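Local coordinates for glycerol kinase, putative (PDB 2W40), which probably catalyses the ATP-dependent phosphorylation of glycerol to sn-glycerol 3-phosphate, as a member of the FGGY kinase family, at residues 155-160 and 208-213; 422-427 and 474-479; 428-433 and 478-483. All blocks are in the same frame, centred on the assembly; numbering follows the deposited sequence.

Contact 1: residues 155-160 and 208-213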
loop_
_atom_site.group_PDB
_atom_site.type_symbol
_atom_site.label_atom_id
_atom_site.label_comp_id
_atom_site.label_asym_id
_atom_site.label_seq_id
_atom_site.Cartn_x
_atom_site.Cartn_y
_atom_site.Cartn_z
ATOM N N GLN C 155 -11.764 37.761 -16.282
ATOM C CA GLN C 155 -11.782 39.084 -16.945
ATOM C C GLN C 155 -11.213 39.040 -18.377
ATOM O O GLN C 155 -11.638 39.749 -19.314
ATOM C CB GLN C 155 -10.980 40.046 -16.077
ATOM C CG GLN C 155 -11.767 40.424 -14.742
ATOM C CD GLN C 155 -10.949 41.154 -13.668
ATOM O OE1 GLN C 155 -11.451 41.272 -12.528
ATOM N NE2 GLN C 155 -9.746 41.569 -13.970
ATOM N N LYS C 156 -10.134 38.302 -18.528
ATOM C CA LYS C 156 -9.420 38.246 -19.811
ATOM C C LYS C 156 -10.123 37.309 -20.789
ATOM O O LYS C 156 -9.980 37.543 -21.985
ATOM C CB LYS C 156 -7.978 37.831 -19.640
ATOM C CG LYS C 156 -7.062 38.888 -18.954
ATOM C CD LYS C 156 -5.677 38.429 -18.682
ATOM C CE LYS C 156 -4.883 38.388 -19.930
ATOM N NZ LYS C 156 -4.849 39.634 -20.730
ATOM N N ILE C 157 -10.895 36.316 -20.334
ATOM C CA ILE C 157 -11.794 35.601 -21.270
ATOM C C ILE C 157 -12.914 36.551 -21.714
ATOM O O ILE C 157 -13.160 36.745 -22.883
ATOM C CB ILE C 157 -12.367 34.337 -20.644
ATOM C CG1 ILE C 157 -11.239 33.295 -20.458
ATOM C CG2 ILE C 157 -13.455 33.737 -21.527
ATOM C CD1 ILE C 157 -11.609 32.126 -19.557
ATOM N N ASP C 158 -13.493 37.240 -20.722
ATOM C CA ASP C 158 -14.530 38.200 -21.044
ATOM C C ASP C 158 -14.084 39.253 -22.088
ATOM O O ASP C 158 -14.833 39.543 -23.030
ATOM C CB ASP C 158 -15.113 38.899 -19.830
ATOM C CG ASP C 158 -15.807 37.940 -18.789
ATOM O OD1 ASP C 158 -16.045 36.685 -18.993
ATOM O OD2 ASP C 158 -16.080 38.486 -17.669
ATOM N N ASP C 159 -12.915 39.833 -21.928
ATOM C CA ASP C 159 -12.431 40.819 -22.851
ATOM C C ASP C 159 -11.678 40.356 -24.086
ATOM O O ASP C 159 -11.135 41.218 -24.820
ATOM C CB ASP C 159 -11.690 41.941 -22.137
ATOM C CG ASP C 159 -10.310 41.604 -21.644
ATOM O OD1 ASP C 159 -9.802 40.504 -22.022
ATOM O OD2 ASP C 159 -9.731 42.484 -20.855
ATOM N N GLY C 160 -11.579 39.037 -24.249
ATOM C CA GLY C 160 -10.894 38.437 -25.385
ATOM C C GLY C 160 -9.414 38.547 -25.437
ATOM O O GLY C 160 -8.801 38.397 -26.515
ATOM N N PHE C 208 -19.998 26.483 -19.348
ATOM C CA PHE C 208 -18.718 26.549 -18.722
ATOM C C PHE C 208 -18.188 27.961 -18.485
ATOM O O PHE C 208 -17.009 28.153 -18.179
ATOM C CB PHE C 208 -17.762 25.636 -19.454
ATOM C CG PHE C 208 -18.081 24.171 -19.216
ATOM C CD1 PHE C 208 -17.898 23.599 -17.965
ATOM C CD2 PHE C 208 -18.629 23.373 -20.249
ATOM C CE1 PHE C 208 -18.268 22.262 -17.716
ATOM C CE2 PHE C 208 -18.972 22.045 -20.014
ATOM C CZ PHE C 208 -18.795 21.488 -18.773
ATOM N N ASN C 209 -19.050 28.943 -18.680
ATOM C CA ASN C 209 -18.771 30.406 -18.440
ATOM C C ASN C 209 -17.740 31.006 -19.362
ATOM O O ASN C 209 -17.024 32.039 -19.044
ATOM C CB ASN C 209 -18.245 30.603 -16.997
ATOM C CG ASN C 209 -19.226 30.297 -15.894
ATOM O OD1 ASN C 209 -20.200 29.512 -15.986
ATOM N ND2 ASN C 209 -18.930 30.892 -14.771
ATOM N N ILE C 210 -17.651 30.422 -20.553
ATOM C CA ILE C 210 -16.790 30.943 -21.596
ATOM C C ILE C 210 -17.628 31.938 -22.358
ATOM O O ILE C 210 -18.326 31.544 -23.290
ATOM C CB ILE C 210 -16.226 29.855 -22.520
ATOM C CG1 ILE C 210 -15.385 28.872 -21.681
ATOM C CG2 ILE C 210 -15.487 30.490 -23.684
ATOM C CD1 ILE C 210 -15.094 27.598 -22.341
ATOM N N THR C 211 -17.572 33.215 -21.931
ATOM C CA THR C 211 -18.497 34.234 -22.422
ATOM C C THR C 211 -18.110 34.837 -23.741
ATOM O O THR C 211 -18.910 35.546 -24.378
ATOM C CB THR C 211 -18.572 35.418 -21.410
ATOM O OG1 THR C 211 -17.239 35.903 -21.246
ATOM C CG2 THR C 211 -19.102 34.994 -20.057
ATOM N N ASN C 212 -16.875 34.568 -24.190
ATOM C CA ASN C 212 -16.351 35.159 -25.426
ATOM C C ASN C 212 -15.642 34.026 -26.156
ATOM O O ASN C 212 -14.588 33.574 -25.761
ATOM C CB ASN C 212 -15.412 36.300 -25.068
ATOM C CG ASN C 212 -14.928 37.030 -26.234
ATOM O OD1 ASN C 212 -14.956 36.503 -27.343
ATOM N ND2 ASN C 212 -14.375 38.240 -25.990
ATOM N N MET C 213 -16.315 33.541 -27.182
ATOM C CA MET C 213 -15.820 32.366 -27.880
ATOM C C MET C 213 -14.586 32.649 -28.737
ATOM O O MET C 213 -13.966 31.758 -29.305
ATOM C CB MET C 213 -16.974 31.693 -28.661
ATOM C CG MET C 213 -17.903 30.946 -27.753
ATOM S SD MET C 213 -19.340 30.383 -28.595
ATOM C CE MET C 213 -18.736 28.834 -29.385
HETATM O O HOH W 1 -17.766 38.728 -22.830
HETATM O O HOH W 2 -15.515 34.373 -18.208
#
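The Schellman-capped C-terminal end of helix 151-158 meets the loop that leaves helix 202-207, within the N-terminal FGGY domain. Helix 202-207 also ends in a Schellman motif, with Asn209 as its C-prime residue, so the contact joins two helix ends. Three side chains set its shape: Asp158, Thr211 and Asn212. Asp158 and Thr211 cross obliquely. The carboxylate of Asp158 lies beside its own backbone N (chi1 -61°). Thr211 holds OG1 in the crowded position between its backbone N and carbonyl carbon. The two groups meet at their tips, and Thr211 OG1 donates to Asp158 OD1 at 2.7 Å. The hydroxyl sits above the carboxylate plane. One water donates to both Asp158 O and Thr211 OG1. A second water lies 2.5 Å from Asp158 OD1 and close to Asn209 O.

Asn212 reaches to the last turn of the helix. Its CG is anti to the backbone N (chi1 -175°), which carries the amide toward the helix end. CB packs against Ile157 O at 3.2 Å. Its OD1 is hydrogen-bonded to Ser214 OG. On the inner side, Ile157 CG2 faces Ile210 CG2 at 4.4 Å, a loose apolar contact. Ile147 of helix 140-149 and Ile164 also pack on Ile157. Gly160 closes the helix with positive phi, and its N donates back to Ile157 O. Beside this turn, Asn212 ND2 donates to Asp158 O at 3.3 Å; the bond is nearly straight (169°), and the donor stands above the carbonyl plane.

Contact 2: residues 422-427 and 474-479. With EDO (1,2-ethanediol), chain B.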
loop_
_atom_site.group_PDB
_atom_site.type_symbol
_atom_site.label_atom_id
_atom_site.label_comp_id
_atom_site.label_asym_id
_atom_site.label_seq_id
_atom_site.Cartn_x
_atom_site.Cartn_y
_atom_site.Cartn_z
ATOM N N PRO C 422 5.461 -11.401 -19.656
ATOM C CA PRO C 422 4.442 -11.841 -18.681
ATOM C C PRO C 422 3.297 -10.871 -18.482
ATOM O O PRO C 422 2.175 -11.281 -18.315
ATOM C CB PRO C 422 5.199 -12.048 -17.380
ATOM C CG PRO C 422 6.508 -11.424 -17.596
ATOM C CD PRO C 422 6.829 -11.367 -19.068
ATOM N N PHE C 423 3.580 -9.603 -18.578
ATOM C CA PHE C 423 2.468 -8.627 -18.526
ATOM C C PHE C 423 1.511 -8.765 -19.687
ATOM O O PHE C 423 0.256 -8.888 -19.492
ATOM C CB PHE C 423 3.071 -7.197 -18.519
ATOM C CG PHE C 423 2.049 -6.107 -18.475
ATOM C CD1 PHE C 423 1.179 -5.951 -17.413
ATOM C CD2 PHE C 423 1.907 -5.244 -19.557
ATOM C CE1 PHE C 423 0.194 -4.892 -17.373
ATOM C CE2 PHE C 423 0.928 -4.243 -19.518
ATOM C CZ PHE C 423 0.106 -4.037 -18.414
ATOM N N MET C 424 2.042 -8.814 -20.919
ATOM C CA MET C 424 1.169 -8.950 -22.088
ATOM C C MET C 424 0.416 -10.288 -22.058
ATOM O O MET C 424 -0.764 -10.382 -22.455
ATOM C CB MET C 424 2.014 -8.777 -23.334
ATOM C CG MET C 424 2.514 -7.355 -23.585
ATOM S SD MET C 424 1.184 -6.033 -23.230
ATOM C CE MET C 424 0.282 -6.379 -24.623
ATOM N N GLN C 425 1.065 -11.355 -21.560
ATOM C CA GLN C 425 0.389 -12.652 -21.466
ATOM C C GLN C 425 -0.804 -12.567 -20.478
ATOM O O GLN C 425 -1.870 -13.045 -20.757
ATOM C CB GLN C 425 1.381 -13.730 -21.073
ATOM C CG GLN C 425 0.713 -15.111 -21.099
ATOM C CD GLN C 425 0.195 -15.518 -22.487
ATOM O OE1 GLN C 425 0.999 -15.685 -23.392
ATOM N NE2 GLN C 425 -1.069 -15.700 -22.616
ATOM N N PHE C 426 -0.565 -11.895 -19.352
ATOM C CA PHE C 426 -1.636 -11.698 -18.344
ATOM C C PHE C 426 -2.785 -10.879 -18.935
ATOM O O PHE C 426 -3.941 -11.198 -18.715
ATOM C CB PHE C 426 -1.093 -11.026 -17.100
ATOM C CG PHE C 426 -2.054 -10.989 -15.990
ATOM C CD1 PHE C 426 -2.258 -12.078 -15.176
ATOM C CD2 PHE C 426 -2.838 -9.875 -15.725
ATOM C CE1 PHE C 426 -3.134 -12.068 -14.150
ATOM C CE2 PHE C 426 -3.747 -9.899 -14.690
ATOM C CZ PHE C 426 -3.870 -10.980 -13.907
ATOM N N ASN C 427 -2.451 -9.825 -19.683
ATOM C CA ASN C 427 -3.503 -9.048 -20.367
ATOM C C ASN C 427 -4.320 -9.910 -21.309
ATOM O O ASN C 427 -5.535 -9.931 -21.303
ATOM C CB ASN C 427 -2.890 -7.846 -21.162
ATOM C CG ASN C 427 -2.648 -6.623 -20.287
ATOM O OD1 ASN C 427 -3.377 -5.629 -20.409
ATOM N ND2 ASN C 427 -1.657 -6.688 -19.402
ATOM N N ALA C 474 5.269 -9.525 -32.223
ATOM C CA ALA C 474 4.870 -10.436 -31.150
ATOM C C ALA C 474 3.353 -10.564 -31.169
ATOM O O ALA C 474 2.625 -9.639 -31.550
ATOM C CB ALA C 474 5.402 -10.008 -29.726
ATOM N N VAL C 475 2.927 -11.744 -30.783
ATOM C CA VAL C 475 1.535 -12.173 -30.696
ATOM C C VAL C 475 1.373 -12.916 -29.357
ATOM O O VAL C 475 2.200 -13.701 -28.919
ATOM C CB VAL C 475 1.029 -12.960 -31.904
ATOM C CG1 VAL C 475 -0.454 -13.392 -31.789
ATOM C CG2 VAL C 475 1.091 -12.083 -33.144
ATOM N N PHE C 476 0.268 -12.603 -28.712
ATOM C CA PHE C 476 -0.229 -13.275 -27.518
ATOM C C PHE C 476 -1.616 -13.802 -27.675
ATOM O O PHE C 476 -2.516 -13.137 -28.218
ATOM C CB PHE C 476 -0.173 -12.295 -26.301
ATOM C CG PHE C 476 1.221 -11.819 -25.987
ATOM C CD1 PHE C 476 2.036 -12.504 -25.104
ATOM C CD2 PHE C 476 1.720 -10.747 -26.661
ATOM C CE1 PHE C 476 3.277 -12.105 -24.893
ATOM C CE2 PHE C 476 2.991 -10.311 -26.487
ATOM C CZ PHE C 476 3.796 -10.969 -25.636
ATOM N N HIS C 477 -1.812 -15.031 -27.225
ATOM C CA HIS C 477 -3.119 -15.611 -27.199
ATOM C C HIS C 477 -3.385 -15.998 -25.738
ATOM O O HIS C 477 -2.448 -16.315 -25.032
ATOM C CB HIS C 477 -3.146 -16.908 -28.040
ATOM C CG HIS C 477 -2.577 -16.788 -29.414
ATOM N ND1 HIS C 477 -3.372 -16.607 -30.534
ATOM C CD2 HIS C 477 -1.302 -16.926 -29.869
ATOM C CE1 HIS C 477 -2.595 -16.574 -31.611
ATOM N NE2 HIS C 477 -1.340 -16.772 -31.237
ATOM N N SER C 478 -4.624 -16.134 -25.335
ATOM C CA SER C 478 -4.897 -16.610 -23.969
ATOM C C SER C 478 -4.455 -18.045 -23.722
ATOM O O SER C 478 -4.720 -18.922 -24.555
ATOM C CB SER C 478 -6.385 -16.540 -23.667
ATOM O OG SER C 478 -6.628 -17.096 -22.380
ATOM N N LYS C 479 -3.814 -18.235 -22.559
ATOM C CA LYS C 479 -3.357 -19.555 -22.056
ATOM C C LYS C 479 -4.098 -19.905 -20.751
ATOM O O LYS C 479 -3.830 -20.913 -20.120
ATOM C CB LYS C 479 -1.853 -19.546 -21.855
ATOM C CG LYS C 479 -1.097 -19.576 -23.141
ATOM C CD LYS C 479 0.338 -19.562 -22.760
ATOM C CE LYS C 479 1.237 -19.572 -23.996
ATOM N NZ LYS C 479 2.633 -19.975 -23.730
HETATM C C1 EDO B . -9.027 -15.871 -27.445
HETATM O O1 EDO B . -9.125 -16.972 -26.555
HETATM C C2 EDO B . -7.812 -15.112 -26.981
HETATM O O2 EDO B . -6.609 -15.694 -27.462
HETATM O O HOH W 3 0.802 -16.218 -25.995
#
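Helix 421-431 lies over one face of the mixed sheet of the C-terminal FGGY domain, near its margin. It joins the adjacent parallel strands 411-414 and 435-438 in a beta-alpha-beta crossover. Here it meets strand 472-476, an outermost strand of that sheet within the chain, and the loop that follows it.

The apolar part is a CH-pi contact. Met424 CB sits over the centre of the Phe476 ring, 3.6 Å from the ring centroid. The two side chains cross at about a right angle. The Met424 chain is bent at chi2 and chi3, so its sulfur end leads away from the ring. Ile435 packs on Met424, and Val437 packs on Phe476. Both belong to strand 435-438, which pairs with strand 472-476. The edge of the same ring is met in its plane by Gln425 OE1, 3.8 Å from Phe476 CD1.

The polar part rests on the Gln425 amide. CG is anti to the backbone N, and a bend at chi2 (62°) swings the amide toward the loop. NE2 donates to His477 O at 2.8 Å, in an almost straight bond. A water donates to Gln425 OE1 at 2.7 Å and accepts from His477 N at 3.1 Å. The extended Lys479 chain crosses the amide at about a right angle, with its CD 4.0 Å from Gln425 OE1. Ser478 N donates to O2 of a bound 1,2-ethanediol.

With water on OE1 and NE2 also bonded to Asp429 OD1, both ends of the amide are engaged, which should hold its rotation. The helix is tied to His477 O directly and to His477 N through water.

Contact 3: residues 428-433 and 478-483. With EDO (1,2-ethanediol), chain B.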
loop_
_atom_site.group_PDB
_atom_site.type_symbol
_atom_site.label_atom_id
_atom_site.label_comp_id
_atom_site.label_asym_id
_atom_site.label_seq_id
_atom_site.Cartn_x
_atom_site.Cartn_y
_atom_site.Cartn_z
ATOM N N SER C 428 -3.605 -10.710 -22.140
ATOM C CA SER C 428 -4.305 -11.564 -23.131
ATOM C C SER C 428 -5.178 -12.586 -22.437
ATOM O O SER C 428 -6.348 -12.758 -22.834
ATOM C CB SER C 428 -3.311 -12.279 -24.043
ATOM O OG SER C 428 -4.029 -13.057 -24.994
ATOM N N ASP C 429 -4.638 -13.171 -21.334
ATOM C CA ASP C 429 -5.335 -14.120 -20.498
ATOM C C ASP C 429 -6.640 -13.474 -19.906
ATOM O O ASP C 429 -7.786 -14.001 -20.044
ATOM C CB ASP C 429 -4.479 -14.595 -19.375
ATOM C CG ASP C 429 -3.434 -15.563 -19.757
ATOM O OD1 ASP C 429 -3.419 -16.037 -20.918
ATOM O OD2 ASP C 429 -2.595 -15.870 -18.853
ATOM N N ILE C 430 -6.498 -12.324 -19.286
ATOM C CA ILE C 430 -7.679 -11.737 -18.587
ATOM C C ILE C 430 -8.682 -11.124 -19.537
ATOM O O ILE C 430 -9.897 -11.284 -19.315
ATOM C CB ILE C 430 -7.256 -10.744 -17.570
ATOM C CG1 ILE C 430 -6.537 -11.416 -16.421
ATOM C CG2 ILE C 430 -8.434 -9.807 -17.045
ATOM C CD1 ILE C 430 -7.283 -12.560 -15.595
ATOM N N ILE C 431 -8.240 -10.430 -20.576
ATOM C CA ILE C 431 -9.206 -9.849 -21.585
ATOM C C ILE C 431 -9.729 -10.880 -22.590
ATOM O O ILE C 431 -10.607 -10.499 -23.408
ATOM C CB ILE C 431 -8.676 -8.568 -22.301
ATOM C CG1 ILE C 431 -7.628 -8.867 -23.397
ATOM C CG2 ILE C 431 -8.079 -7.580 -21.262
ATOM C CD1 ILE C 431 -7.029 -7.664 -24.137
ATOM N N ASN C 432 -9.144 -12.097 -22.550
ATOM C CA ASN C 432 -9.406 -13.225 -23.475
ATOM C C ASN C 432 -9.444 -12.801 -25.005
ATOM O O ASN C 432 -10.433 -13.059 -25.720
ATOM C CB ASN C 432 -10.663 -13.925 -23.077
ATOM C CG ASN C 432 -10.823 -15.360 -23.744
ATOM O OD1 ASN C 432 -9.851 -16.024 -24.149
ATOM N ND2 ASN C 432 -12.109 -15.743 -23.953
ATOM N N THR C 433 -8.388 -12.138 -25.427
ATOM C CA THR C 433 -8.294 -11.537 -26.747
ATOM C C THR C 433 -6.913 -11.714 -27.247
ATOM O O THR C 433 -5.944 -11.552 -26.469
ATOM C CB THR C 433 -8.640 -9.995 -26.740
ATOM O OG1 THR C 433 -10.008 -9.733 -26.244
ATOM C CG2 THR C 433 -8.524 -9.328 -28.160
ATOM N N SER C 478 -4.624 -16.134 -25.335
ATOM C CA SER C 478 -4.897 -16.610 -23.969
ATOM C C SER C 478 -4.455 -18.045 -23.722
ATOM O O SER C 478 -4.720 -18.922 -24.555
ATOM C CB SER C 478 -6.385 -16.540 -23.667
ATOM O OG SER C 478 -6.628 -17.096 -22.380
ATOM N N LYS C 479 -3.814 -18.235 -22.559
ATOM C CA LYS C 479 -3.357 -19.555 -22.056
ATOM C C LYS C 479 -4.098 -19.905 -20.751
ATOM O O LYS C 479 -3.830 -20.913 -20.120
ATOM C CB LYS C 479 -1.853 -19.546 -21.855
ATOM C CG LYS C 479 -1.097 -19.576 -23.141
ATOM C CD LYS C 479 0.338 -19.562 -22.760
ATOM C CE LYS C 479 1.237 -19.572 -23.996
ATOM N NZ LYS C 479 2.633 -19.975 -23.730
ATOM N N MET C 480 -5.144 -19.162 -20.408
ATOM C CA MET C 480 -5.792 -19.261 -19.117
ATOM C C MET C 480 -7.167 -19.860 -19.308
ATOM O O MET C 480 -7.893 -19.438 -20.235
ATOM C CB MET C 480 -5.865 -17.846 -18.453
ATOM C CG MET C 480 -6.582 -17.871 -17.075
ATOM S SD MET C 480 -6.656 -16.201 -16.321
ATOM C CE MET C 480 -4.970 -15.915 -15.738
ATOM N N ASP C 481 -7.508 -20.794 -18.414
ATOM C CA ASP C 481 -8.793 -21.542 -18.300
ATOM C C ASP C 481 -9.931 -20.542 -17.990
ATOM O O ASP C 481 -9.690 -19.569 -17.240
ATOM C CB ASP C 481 -8.611 -22.485 -17.053
ATOM C CG ASP C 481 -9.698 -23.434 -16.827
ATOM O OD1 ASP C 481 -10.056 -24.208 -17.722
ATOM O OD2 ASP C 481 -10.272 -23.404 -15.742
ATOM N N ASP C 482 -11.169 -20.772 -18.474
ATOM C CA ASP C 482 -12.233 -19.920 -18.068
ATOM C C ASP C 482 -12.527 -19.976 -16.582
ATOM O O ASP C 482 -12.885 -18.938 -15.960
ATOM C CB ASP C 482 -13.538 -20.015 -18.850
ATOM C CG ASP C 482 -14.426 -18.698 -18.627
ATOM O OD1 ASP C 482 -15.581 -18.967 -18.187
ATOM O OD2 ASP C 482 -13.941 -17.432 -18.781
ATOM N N LYS C 483 -12.215 -21.091 -15.948
ATOM C CA LYS C 483 -12.400 -21.203 -14.490
ATOM C C LYS C 483 -11.491 -20.222 -13.723
ATOM O O LYS C 483 -11.965 -19.478 -12.781
ATOM C CB LYS C 483 -12.214 -22.679 -13.964
HETATM C C1 EDO B . -9.027 -15.871 -27.445
HETATM O O1 EDO B . -9.125 -16.972 -26.555
HETATM C C2 EDO B . -7.812 -15.112 -26.981
HETATM O O2 EDO B . -6.609 -15.694 -27.462
#
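Asp429, Ser478 and Met480 carry this contact, where the last turns of helix 421-431 in the C-terminal FGGY domain meet the loop before helix 482-500. Asp429 lies at the closest backbone approach, its CA 4.3 Å from Ser478 CA. Its CG is beside the backbone N (chi1 -75°), which brings the carboxylate against the loop. Lys479 N donates to Asp429 OD1 at 2.8 Å. The bond is almost straight (176°), and the donor comes from above the carboxylate plane. It would probably stabilise the carboxylate in its charged form.

Ser478 forms an ST turn: its OG accepts from Met480 N at 3.2 Å. Its CB rests against Asn432 OD1. That oxygen accepts from O1 of a bound 1,2-ethanediol. The diol also meets Ser478 and so bridges the two segments.

Met480 crosses Asp429 at about a right angle. Its CB lies 3.6 Å from Asp429 CG. The chain is extended to SD and bends only at chi3, which carries CE back toward Asp429. SD runs alongside Ile430 and meets its CD1 at 3.8 Å.

Arg485 and Lys488 of helix 482-500 pack on Met480, and Arg485 NE is hydrogen-bonded to Ile430 O. Helix 377-403 touches Ile430 through Phe390 and Asn393. Ile431 and Thr433 pack on Leu411 of strand 411-414.

How the contacts relate
Contacts 2 and 3 are neighbours, with centres about 9 Å apart. Both use helix 421-431, and they share Ser478 and Lys479. They touch where Ser428 OG lies 3.1 Å from His477 C. The same 1,2-ethanediol, probably from the crystallisation liquor, touches both. Contact 2 is the nearer to the nucleotide site: the Met424 side chain is about 8 Å from Gly416, an ADP-binding residue, though no ADP is bound here. Contact 1 belongs to the N-terminal domain, on the opposite side of the chain's centre. Its centre is about 50 Å from that of contact 2 and 51 Å from that of contact 3.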